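Local coordinates for C2 domain protein (Ramazzottius varieornatus, PDB 7DF2) that binds calcium ions through the loops of a C2 domain and may, like other C2 domains, use them in calcium-dependent recognition of a partner or membrane, at residues V48-G59 and E169-S180; I73-P81 and T195-Q203. One frame throughout, in Å; residues are numbered along the deposited sequence. Where two conformers were deposited one is given.

Contact 1. Residues V48-G59 and E169-S180; sequences VRLDTQGKSHTG and EIACAGEDRASS. With GLC (alpha-D-glucopyranose), chain B.
Val48 and Arg49 face Glu169 beside a glucose unit of the bound glycan, on the four-stranded antiparallel sheet of the C2 beta-sandwich. Strand 181-190 runs between strands 41-51 and 170-173, so these two do not pair, and side chains and the loops beyond make most of the contact. Val48 CG1, anti to the backbone N (chi1 179°), lies 3.5 Å from Glu169 OE2. The extended chain of Arg49 brings NH1 to within 2.9 Å of Glu169 OE1, a salt bridge made on the syn side of the carboxylate with the two planes 49° apart. The same NH1 gives a weak hydrogen bond to O4 of the glucose; the sugar is also hydrogen-bonded to Glu109, while Tyr183 forms a cation-pi pair with Arg49. Further on, water 1 bridges Asp51 OD2 and Ser179 O, and Asp51 O is 3.0 Å from Ser180 OG, a hydroxyl also bonded to Tyr146. The type I' turn Thr52-Lys55 presents Gln53, whose OE1 accepts from Ser179 OG at 2.6 Å and, in the carbonyl plane, from Arg177 NH2 at 2.9 Å; a weak bond from Arg177 NH1 is added. Lys55 lays CD over one face of the guanidinium, 3.4 Å from Arg177 NH1. Water 3 accepts from both Lys55 NZ and Arg177 NH1, which probably eases the closeness of two positive charges. Ser56 turns its hydroxyl to the calcium ligand Asp141. His57 runs alongside Asp176, itself paired with Lys142, and the backbone here receives the stem of Arg177: CG sits 3.3 Å from His57 O, with CD close to Ser56 O.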
loop_
_atom_site.group_PDB
_atom_site.type_symbol
_atom_site.label_atom_id
_atom_site.label_comp_id
_atom_site.label_asym_id
_atom_site.label_seq_id
_atom_site.Cartn_x
_atom_site.Cartn_y
_atom_site.Cartn_z
ATOM N N VAL A 48 -8.336 2.703 1.401
ATOM C CA VAL A 48 -9.675 3.255 1.542
ATOM C C VAL A 48 -10.147 3.865 0.231
ATOM O O VAL A 48 -11.201 3.501 -0.302
ATOM C CB VAL A 48 -9.704 4.292 2.681
ATOM C CG1 VAL A 48 -11.097 4.898 2.805
ATOM C CG2 VAL A 48 -9.246 3.626 4.000
ATOM N N ARG A 49 -9.362 4.790 -0.314
ATOM C CA ARG A 49 -9.723 5.431 -1.569
ATOM C C ARG A 49 -8.481 6.084 -2.151
ATOM O O ARG A 49 -7.470 6.262 -1.468
ATOM C CB ARG A 49 -10.846 6.451 -1.371
ATOM C CG ARG A 49 -10.476 7.584 -0.448
ATOM C CD ARG A 49 -11.639 8.568 -0.324
ATOM N NE ARG A 49 -11.209 9.708 0.469
ATOM C CZ ARG A 49 -11.087 9.692 1.791
ATOM N NH1 ARG A 49 -11.385 8.589 2.478
ATOM N NH2 ARG A 49 -10.669 10.781 2.424
ATOM N N LEU A 50 -8.575 6.432 -3.432
ATOM C CA LEU A 50 -7.462 6.998 -4.185
ATOM C C LEU A 50 -7.984 8.218 -4.922
ATOM O O LEU A 50 -8.940 8.106 -5.695
ATOM C CB LEU A 50 -6.913 5.949 -5.165
ATOM C CG LEU A 50 -5.601 5.984 -5.969
ATOM C CD1 LEU A 50 -5.245 7.346 -6.422
ATOM C CD2 LEU A 50 -4.428 5.321 -5.231
ATOM N N ASP A 51 -7.355 9.374 -4.692
ATOM C CA ASP A 51 -7.699 10.611 -5.399
ATOM C C ASP A 51 -6.632 10.836 -6.462
ATOM O O ASP A 51 -5.539 11.311 -6.158
ATOM C CB ASP A 51 -7.788 11.791 -4.433
ATOM C CG ASP A 51 -8.236 13.091 -5.130
ATOM O OD1 ASP A 51 -8.615 13.058 -6.330
ATOM O OD2 ASP A 51 -8.204 14.145 -4.469
ATOM N N THR A 52 -6.941 10.457 -7.704
ATOM C CA THR A 52 -6.025 10.700 -8.816
ATOM C C THR A 52 -6.043 12.152 -9.272
ATOM O O THR A 52 -5.146 12.565 -10.022
ATOM C CB THR A 52 -6.392 9.848 -10.022
ATOM O OG1 THR A 52 -7.638 10.324 -10.551
ATOM C CG2 THR A 52 -6.532 8.362 -9.656
ATOM N N GLN A 53 -7.066 12.910 -8.873
ATOM C CA GLN A 53 -7.342 14.246 -9.401
ATOM C C GLN A 53 -7.488 14.249 -10.920
ATOM O O GLN A 53 -7.393 15.308 -11.563
ATOM C CB GLN A 53 -6.264 15.247 -8.968
ATOM C CG GLN A 53 -6.014 15.269 -7.465
ATOM C CD GLN A 53 -5.079 16.380 -7.067
ATOM O OE1 GLN A 53 -3.904 16.360 -7.429
ATOM N NE2 GLN A 53 -5.589 17.358 -6.310
ATOM N N GLY A 54 -7.723 13.075 -11.495
ATOM C CA GLY A 54 -7.836 12.916 -12.927
ATOM C C GLY A 54 -6.547 13.032 -13.695
ATOM O O GLY A 54 -6.596 13.180 -14.918
ATOM N N LYS A 55 -5.393 12.945 -13.028
ATOM C CA LYS A 55 -4.130 13.295 -13.662
ATOM C C LYS A 55 -3.103 12.177 -13.557
ATOM O O LYS A 55 -3.044 11.437 -12.568
ATOM C CB LYS A 55 -3.557 14.555 -13.031
ATOM C CG LYS A 55 -4.410 15.793 -13.296
ATOM C CD LYS A 55 -3.855 17.007 -12.564
ATOM C CE LYS A 55 -4.767 18.215 -12.747
ATOM N NZ LYS A 55 -4.169 19.448 -12.147
ATOM N N SER A 56 -2.255 12.111 -14.580
ATOM C CA SER A 56 -1.046 11.317 -14.580
ATOM C C SER A 56 0.012 12.027 -13.733
ATOM O O SER A 56 -0.147 13.187 -13.352
ATOM C CB SER A 56 -0.541 11.149 -16.008
ATOM O OG SER A 56 -1.455 10.408 -16.791
ATOM N N HIS A 57 1.132 11.341 -13.480
ATOM C CA HIS A 57 2.163 11.925 -12.626
ATOM C C HIS A 57 2.767 13.194 -13.225
ATOM O O HIS A 57 3.343 13.999 -12.481
ATOM C CB HIS A 57 3.274 10.910 -12.362
ATOM C CG HIS A 57 4.115 10.616 -13.560
ATOM N ND1 HIS A 57 5.386 11.128 -13.723
ATOM C CD2 HIS A 57 3.866 9.867 -14.661
ATOM C CE1 HIS A 57 5.886 10.696 -14.868
ATOM N NE2 HIS A 57 4.984 9.927 -15.455
ATOM N N THR A 58 2.654 13.387 -14.545
ATOM C CA THR A 58 3.125 14.616 -15.190
ATOM C C THR A 58 2.248 15.821 -14.909
ATOM O O THR A 58 2.648 16.947 -15.247
ATOM C CB THR A 58 3.162 14.430 -16.708
ATOM O OG1 THR A 58 1.842 14.077 -17.132
ATOM C CG2 THR A 58 4.138 13.327 -17.096
ATOM N N GLY A 59 1.041 15.624 -14.392
ATOM C CA GLY A 59 0.074 16.696 -14.309
ATOM C C GLY A 59 -0.865 16.800 -15.492
ATOM O O GLY A 59 -1.855 17.548 -15.407
ATOM N N GLU A 169 -7.483 7.174 9.199
ATOM C CA GLU A 169 -7.152 7.282 7.788
ATOM C C GLU A 169 -5.892 8.124 7.641
ATOM O O GLU A 169 -5.720 9.146 8.314
ATOM C CB GLU A 169 -8.324 7.876 6.996
ATOM C CG GLU A 169 -9.541 6.937 6.923
ATOM C CD GLU A 169 -10.577 7.372 5.895
ATOM O OE1 GLU A 169 -10.329 8.364 5.192
ATOM O OE2 GLU A 169 -11.639 6.717 5.794
ATOM N N ILE A 170 -4.976 7.647 6.809
ATOM C CA ILE A 170 -3.709 8.325 6.531
ATOM C C ILE A 170 -3.721 8.801 5.087
ATOM O O ILE A 170 -3.945 8.005 4.168
ATOM C CB ILE A 170 -2.511 7.390 6.771
ATOM C CG1 ILE A 170 -2.527 6.841 8.205
ATOM C CG2 ILE A 170 -1.187 8.083 6.396
ATOM C CD1 ILE A 170 -1.699 5.586 8.388
ATOM N N ALA A 171 -3.446 10.091 4.881
ATOM C CA ALA A 171 -3.450 10.690 3.545
ATOM C C ALA A 171 -2.046 10.566 2.981
ATOM O O ALA A 171 -1.178 11.404 3.244
ATOM C CB ALA A 171 -3.901 12.146 3.599
ATOM N N CYS A 172 -1.822 9.527 2.188
ATOM C CA CYS A 172 -0.490 9.167 1.731
ATOM C C CYS A 172 -0.208 9.839 0.395
ATOM O O CYS A 172 -0.867 9.530 -0.603
ATOM C CB CYS A 172 -0.379 7.654 1.578
ATOM S SG CYS A 172 1.298 7.156 1.409
ATOM N N ALA A 173 0.783 10.724 0.369
ATOM C CA ALA A 173 1.038 11.534 -0.816
ATOM C C ALA A 173 1.753 10.755 -1.912
ATOM O O ALA A 173 2.641 9.938 -1.642
ATOM C CB ALA A 173 1.881 12.763 -0.447
ATOM N N GLY A 174 1.412 11.069 -3.169
ATOM C CA GLY A 174 2.140 10.494 -4.285
ATOM C C GLY A 174 3.588 10.943 -4.312
ATOM O O GLY A 174 3.924 12.064 -3.912
ATOM N N GLU A 175 4.470 10.048 -4.779
ATOM C CA GLU A 175 5.892 10.391 -4.826
ATOM C C GLU A 175 6.185 11.454 -5.880
ATOM O O GLU A 175 7.054 12.314 -5.669
ATOM C CB GLU A 175 6.755 9.146 -5.062
ATOM C CG GLU A 175 6.877 8.660 -6.509
ATOM C CD GLU A 175 7.763 7.411 -6.668
ATOM O OE1 GLU A 175 8.504 7.044 -5.729
ATOM O OE2 GLU A 175 7.712 6.790 -7.750
ATOM N N ASP A 176 5.466 11.426 -7.002
ATOM C CA ASP A 176 5.662 12.377 -8.091
ATOM C C ASP A 176 4.771 13.609 -7.969
ATOM O O ASP A 176 5.223 14.725 -8.238
ATOM C CB ASP A 176 5.400 11.700 -9.440
ATOM C CG ASP A 176 6.514 10.758 -9.859
ATOM O OD1 ASP A 176 7.588 10.739 -9.209
ATOM O OD2 ASP A 176 6.309 10.031 -10.854
ATOM N N ARG A 177 3.505 13.435 -7.596
ATOM C CA ARG A 177 2.562 14.540 -7.386
ATOM C C ARG A 177 1.997 14.393 -5.979
ATOM O O ARG A 177 1.073 13.598 -5.758
ATOM C CB ARG A 177 1.424 14.540 -8.408
ATOM C CG ARG A 177 1.743 15.099 -9.770
ATOM C CD ARG A 177 0.504 15.104 -10.656
ATOM N NE ARG A 177 -0.259 16.344 -10.507
ATOM C CZ ARG A 177 -1.428 16.439 -9.875
ATOM N NH1 ARG A 177 -2.032 17.615 -9.784
ATOM N NH2 ARG A 177 -2.006 15.365 -9.351
ATOM N N ALA A 178 2.539 15.168 -5.035
ATOM C CA ALA A 178 2.107 15.060 -3.645
ATOM C C ALA A 178 0.636 15.404 -3.454
ATOM O O ALA A 178 0.052 14.995 -2.448
ATOM C CB ALA A 178 2.970 15.954 -2.752
ATOM N N SER A 179 0.013 16.138 -4.389
ATOM C CA SER A 179 -1.405 16.446 -4.230
ATOM C C SER A 179 -2.305 15.263 -4.565
ATOM O O SER A 179 -3.493 15.298 -4.223
ATOM C CB SER A 179 -1.813 17.647 -5.088
ATOM O OG SER A 179 -1.687 17.351 -6.462
ATOM N N SER A 180 -1.772 14.238 -5.227
ATOM C CA SER A 180 -2.477 12.972 -5.369
ATOM C C SER A 180 -2.278 12.162 -4.090
ATOM O O SER A 180 -1.148 12.013 -3.617
ATOM C CB SER A 180 -1.949 12.208 -6.588
ATOM O OG SER A 180 -2.647 10.990 -6.763
HETATM C C1 GLC B . -17.734 7.619 3.283
HETATM C C2 GLC B . -17.382 8.565 2.127
HETATM C C3 GLC B . -16.126 8.117 1.369
HETATM C C4 GLC B . -15.016 7.689 2.332
HETATM C C5 GLC B . -15.579 6.841 3.472
HETATM C C6 GLC B . -14.496 6.442 4.466
HETATM O O2 GLC B . -18.465 8.717 1.230
HETATM O O3 GLC B . -15.657 9.171 0.547
HETATM O O4 GLC B . -13.992 6.976 1.655
HETATM O O5 GLC B . -16.612 7.558 4.124
HETATM O O6 GLC B . -14.692 5.088 4.802
HETATM O O HOH W 1 -5.728 14.048 -3.328
HETATM O O HOH W 2 -2.202 12.487 -9.925
HETATM O O HOH W 3 -4.424 18.958 -9.349
#

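Contact 2. Residues I73-P81 and T195-Q203; sequences IAFIDTEKP and TCRPSSNGQ
Asn201, in the tail that follows the last strand of the beta-sandwich, inserts its side chain among Phe75, Asp77 and Glu79 at the end of strand 70-77. Its CB lies 3.4 Å from Glu79 OE1. With CG anti to the carbonyl carbon (chi1 -80°), the amide then stacks on the Glu79 carboxylate, the planes only 11° apart and the two chains passing in opposite directions. At the tip the branches part. OD1 meets the edge of the Phe75 ring in its plane, 3.4 Å from CE2, and accepts a hydrogen bond from Arg116 of strand 107-119. ND2 goes the other way, donating to Asp77 OD1 at 2.7 Å in a nearly straight bond (173°) that arrives from above the carboxylate plane. That oxygen is gripped three times, because the backbone N of Glu79, closing an Asx turn, and that of Lys80 at 2.8 Å, completing an Asx motif, also point at it; OD2 is paired with Arg129. Were Asp77 replaced by alanine, the Asn201 amide N-H and the turn's two backbone N-H groups would probably lose their common acceptor, and Arg129 its carboxylate. Glu79 adds a second link, OE2 accepting from the backbone N of Asn201 at 3.1 Å while making a salt bridge with Arg116 and accepting a hydrogen bond from water 4, which also donates to Ser199 O. Two acids thus share the donors of one asparagine, and the buried amide has partners for both its oxygen and its nitrogen, likely fixing which way round it sits.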
loop_
_atom_site.group_PDB
_atom_site.type_symbol
_atom_site.label_atom_id
_atom_site.label_comp_id
_atom_site.label_asym_id
_atom_site.label_seq_id
_atom_site.Cartn_x
_atom_site.Cartn_y
_atom_site.Cartn_z
ATOM N N ILE A 73 -2.596 -1.355 -7.398
ATOM C CA ILE A 73 -2.000 -2.542 -6.794
ATOM C C ILE A 73 -1.327 -2.148 -5.486
ATOM O O ILE A 73 -0.909 -1.002 -5.301
ATOM C CB ILE A 73 -0.986 -3.224 -7.747
ATOM C CG1 ILE A 73 0.230 -2.318 -7.969
ATOM C CG2 ILE A 73 -1.645 -3.539 -9.096
ATOM C CD1 ILE A 73 1.235 -2.903 -8.962
ATOM N N ALA A 74 -1.243 -3.105 -4.556
ATOM C CA ALA A 74 -0.779 -2.816 -3.205
ATOM C C ALA A 74 0.081 -3.951 -2.665
ATOM O O ALA A 74 -0.042 -5.110 -3.074
ATOM C CB ALA A 74 -1.949 -2.572 -2.240
ATOM N N PHE A 75 0.948 -3.598 -1.716
ATOM C CA PHE A 75 1.852 -4.560 -1.095
ATOM C C PHE A 75 2.272 -4.040 0.275
ATOM O O PHE A 75 2.505 -2.838 0.434
ATOM C CB PHE A 75 3.076 -4.783 -1.993
ATOM C CG PHE A 75 3.959 -5.925 -1.556
ATOM C CD1 PHE A 75 3.644 -7.232 -1.903
ATOM C CD2 PHE A 75 5.109 -5.684 -0.817
ATOM C CE1 PHE A 75 4.464 -8.285 -1.518
ATOM C CE2 PHE A 75 5.930 -6.732 -0.428
ATOM C CZ PHE A 75 5.599 -8.032 -0.778
ATOM N N ILE A 76 2.365 -4.939 1.258
ATOM C CA ILE A 76 2.919 -4.604 2.569
ATOM C C ILE A 76 4.391 -5.001 2.535
ATOM O O ILE A 76 4.712 -6.197 2.482
ATOM C CB ILE A 76 2.178 -5.333 3.703
ATOM C CG1 ILE A 76 0.706 -4.918 3.761
ATOM C CG2 ILE A 76 2.861 -5.076 5.026
ATOM C CD1 ILE A 76 -0.186 -5.895 4.580
ATOM N N ASP A 77 5.291 -4.007 2.562
ATOM C CA ASP A 77 6.730 -4.240 2.383
ATOM C C ASP A 77 7.415 -4.301 3.749
ATOM O O ASP A 77 7.793 -3.273 4.318
ATOM C CB ASP A 77 7.342 -3.149 1.506
ATOM C CG ASP A 77 8.825 -3.388 1.220
ATOM O OD1 ASP A 77 9.372 -4.430 1.665
ATOM O OD2 ASP A 77 9.433 -2.528 0.544
ATOM N N THR A 78 7.627 -5.514 4.249
ATOM C CA THR A 78 8.278 -5.695 5.538
ATOM C C THR A 78 9.795 -5.787 5.442
ATOM O O THR A 78 10.456 -5.879 6.483
ATOM C CB THR A 78 7.754 -6.965 6.208
ATOM O OG1 THR A 78 7.958 -8.072 5.324
ATOM C CG2 THR A 78 6.251 -6.814 6.542
ATOM N N GLU A 79 10.358 -5.767 4.237
ATOM C CA GLU A 79 11.768 -6.079 4.028
ATOM C C GLU A 79 12.592 -4.921 3.486
ATOM O O GLU A 79 13.742 -4.743 3.903
ATOM C CB GLU A 79 11.909 -7.274 3.072
ATOM C CG GLU A 79 11.107 -8.510 3.456
ATOM C CD GLU A 79 11.291 -9.638 2.453
ATOM O OE1 GLU A 79 12.175 -9.514 1.582
ATOM O OE2 GLU A 79 10.558 -10.646 2.530
ATOM N N LYS A 80 12.054 -4.125 2.559
ATOM C CA LYS A 80 12.846 -3.088 1.885
ATOM C C LYS A 80 12.167 -1.716 1.918
ATOM O O LYS A 80 12.032 -1.052 0.885
ATOM C CB LYS A 80 13.130 -3.521 0.448
ATOM C CG LYS A 80 13.802 -4.884 0.323
ATOM C CD LYS A 80 15.276 -4.794 0.705
ATOM C CE LYS A 80 16.092 -5.977 0.189
ATOM N NZ LYS A 80 17.447 -6.035 0.829
ATOM N N PRO A 81 11.776 -1.233 3.107
ATOM C CA PRO A 81 10.925 -0.035 3.162
ATOM C C PRO A 81 11.601 1.226 2.663
ATOM O O PRO A 81 10.904 2.187 2.315
ATOM C CB PRO A 81 10.582 0.086 4.647
ATOM C CG PRO A 81 11.735 -0.544 5.336
ATOM C CD PRO A 81 12.117 -1.708 4.460
ATOM N N THR A 195 0.450 -19.908 13.695
ATOM C CA THR A 195 -0.429 -19.352 12.670
ATOM C C THR A 195 0.279 -18.376 11.744
ATOM O O THR A 195 -0.366 -17.791 10.869
ATOM C CB THR A 195 -1.624 -18.644 13.323
ATOM O OG1 THR A 195 -1.189 -17.422 13.925
ATOM C CG2 THR A 195 -2.253 -19.513 14.404
ATOM N N CYS A 196 1.581 -18.179 11.916
ATOM C CA CYS A 196 2.297 -17.158 11.165
ATOM C C CYS A 196 2.621 -17.669 9.763
ATOM O O CYS A 196 3.167 -18.763 9.602
ATOM C CB CYS A 196 3.563 -16.770 11.932
ATOM S SG CYS A 196 4.157 -15.088 11.652
ATOM N N ARG A 197 2.268 -16.870 8.724
ATOM C CA ARG A 197 2.433 -17.350 7.355
ATOM C C ARG A 197 3.754 -16.863 6.780
ATOM O O ARG A 197 4.044 -15.658 6.860
ATOM C CB ARG A 197 1.288 -16.863 6.464
ATOM C CG ARG A 197 -0.102 -17.131 7.007
ATOM C CD ARG A 197 -1.115 -16.241 6.300
ATOM N NE ARG A 197 -0.993 -14.842 6.697
ATOM C CZ ARG A 197 -1.543 -13.835 6.021
ATOM N NH1 ARG A 197 -2.232 -14.094 4.922
ATOM N NH2 ARG A 197 -1.403 -12.582 6.437
ATOM N N PRO A 198 4.566 -17.744 6.192
ATOM C CA PRO A 198 5.780 -17.286 5.503
ATOM C C PRO A 198 5.446 -16.442 4.283
ATOM O O PRO A 198 4.386 -16.586 3.667
ATOM C CB PRO A 198 6.481 -18.591 5.095
ATOM C CG PRO A 198 5.836 -19.670 5.927
ATOM C CD PRO A 198 4.431 -19.213 6.163
ATOM N N SER A 199 6.376 -15.557 3.933
ATOM C CA SER A 199 6.184 -14.625 2.828
ATOM C C SER A 199 7.549 -14.139 2.358
ATOM O O SER A 199 8.559 -14.302 3.047
ATOM C CB SER A 199 5.312 -13.439 3.244
ATOM O OG SER A 199 5.989 -12.657 4.214
ATOM N N SER A 200 7.559 -13.517 1.181
ATOM C CA SER A 200 8.780 -12.951 0.624
ATOM C C SER A 200 8.428 -11.775 -0.276
ATOM O O SER A 200 7.369 -11.751 -0.910
ATOM C CB SER A 200 9.572 -13.988 -0.178
ATOM O OG SER A 200 8.759 -14.564 -1.186
ATOM N N ASN A 201 9.332 -10.797 -0.327
ATOM C CA ASN A 201 9.217 -9.762 -1.349
ATOM C C ASN A 201 9.488 -10.319 -2.740
ATOM O O ASN A 201 9.127 -9.675 -3.728
ATOM C CB ASN A 201 10.182 -8.605 -1.070
ATOM C CG ASN A 201 9.665 -7.647 -0.008
ATOM O OD1 ASN A 201 8.850 -8.015 0.836
ATOM N ND2 ASN A 201 10.145 -6.410 -0.046
ATOM N N GLY A 202 10.108 -11.500 -2.831
ATOM C CA GLY A 202 10.463 -12.095 -4.104
ATOM C C GLY A 202 11.282 -11.158 -4.966
ATOM O O GLY A 202 10.831 -10.771 -6.047
ATOM N N GLN A 203 12.486 -10.819 -4.485
ATOM C CA GLN A 203 13.400 -9.780 -5.006
ATOM C C GLN A 203 13.063 -8.427 -4.381
ATOM O O GLN A 203 13.868 -7.848 -3.646
ATOM C CB GLN A 203 13.371 -9.666 -6.540
ATOM C CG GLN A 203 13.665 -10.958 -7.295
ATOM C CD GLN A 203 15.002 -10.933 -8.008
ATOM O OE1 GLN A 203 15.410 -9.905 -8.552
ATOM N NE2 GLN A 203 15.685 -12.072 -8.021
HETATM O O HOH W 4 9.327 -12.209 4.883
#

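From the N terminus, the chain passes through 48-59 and then 73-81 before either partner appears; 169-180 and 195-203 follow in the same order, so the two contacts cross instead of nesting. Contact 1 closes a loop of 109 intervening residues, joining the end of strand 41-51 and its calcium-side loop to the loop ahead of strand 181-190. Contact 2 closes 113 residues and brings the C-terminal tail, tethered at its start by the Cys119-Cys196 disulfide, against strand 70-77 of the five-stranded sheet. The centres of contact 1 and contact 2 are about 23 Å apart, on opposite sides of the chain's centre. Contact 2 lies away from the calcium and sugar sites.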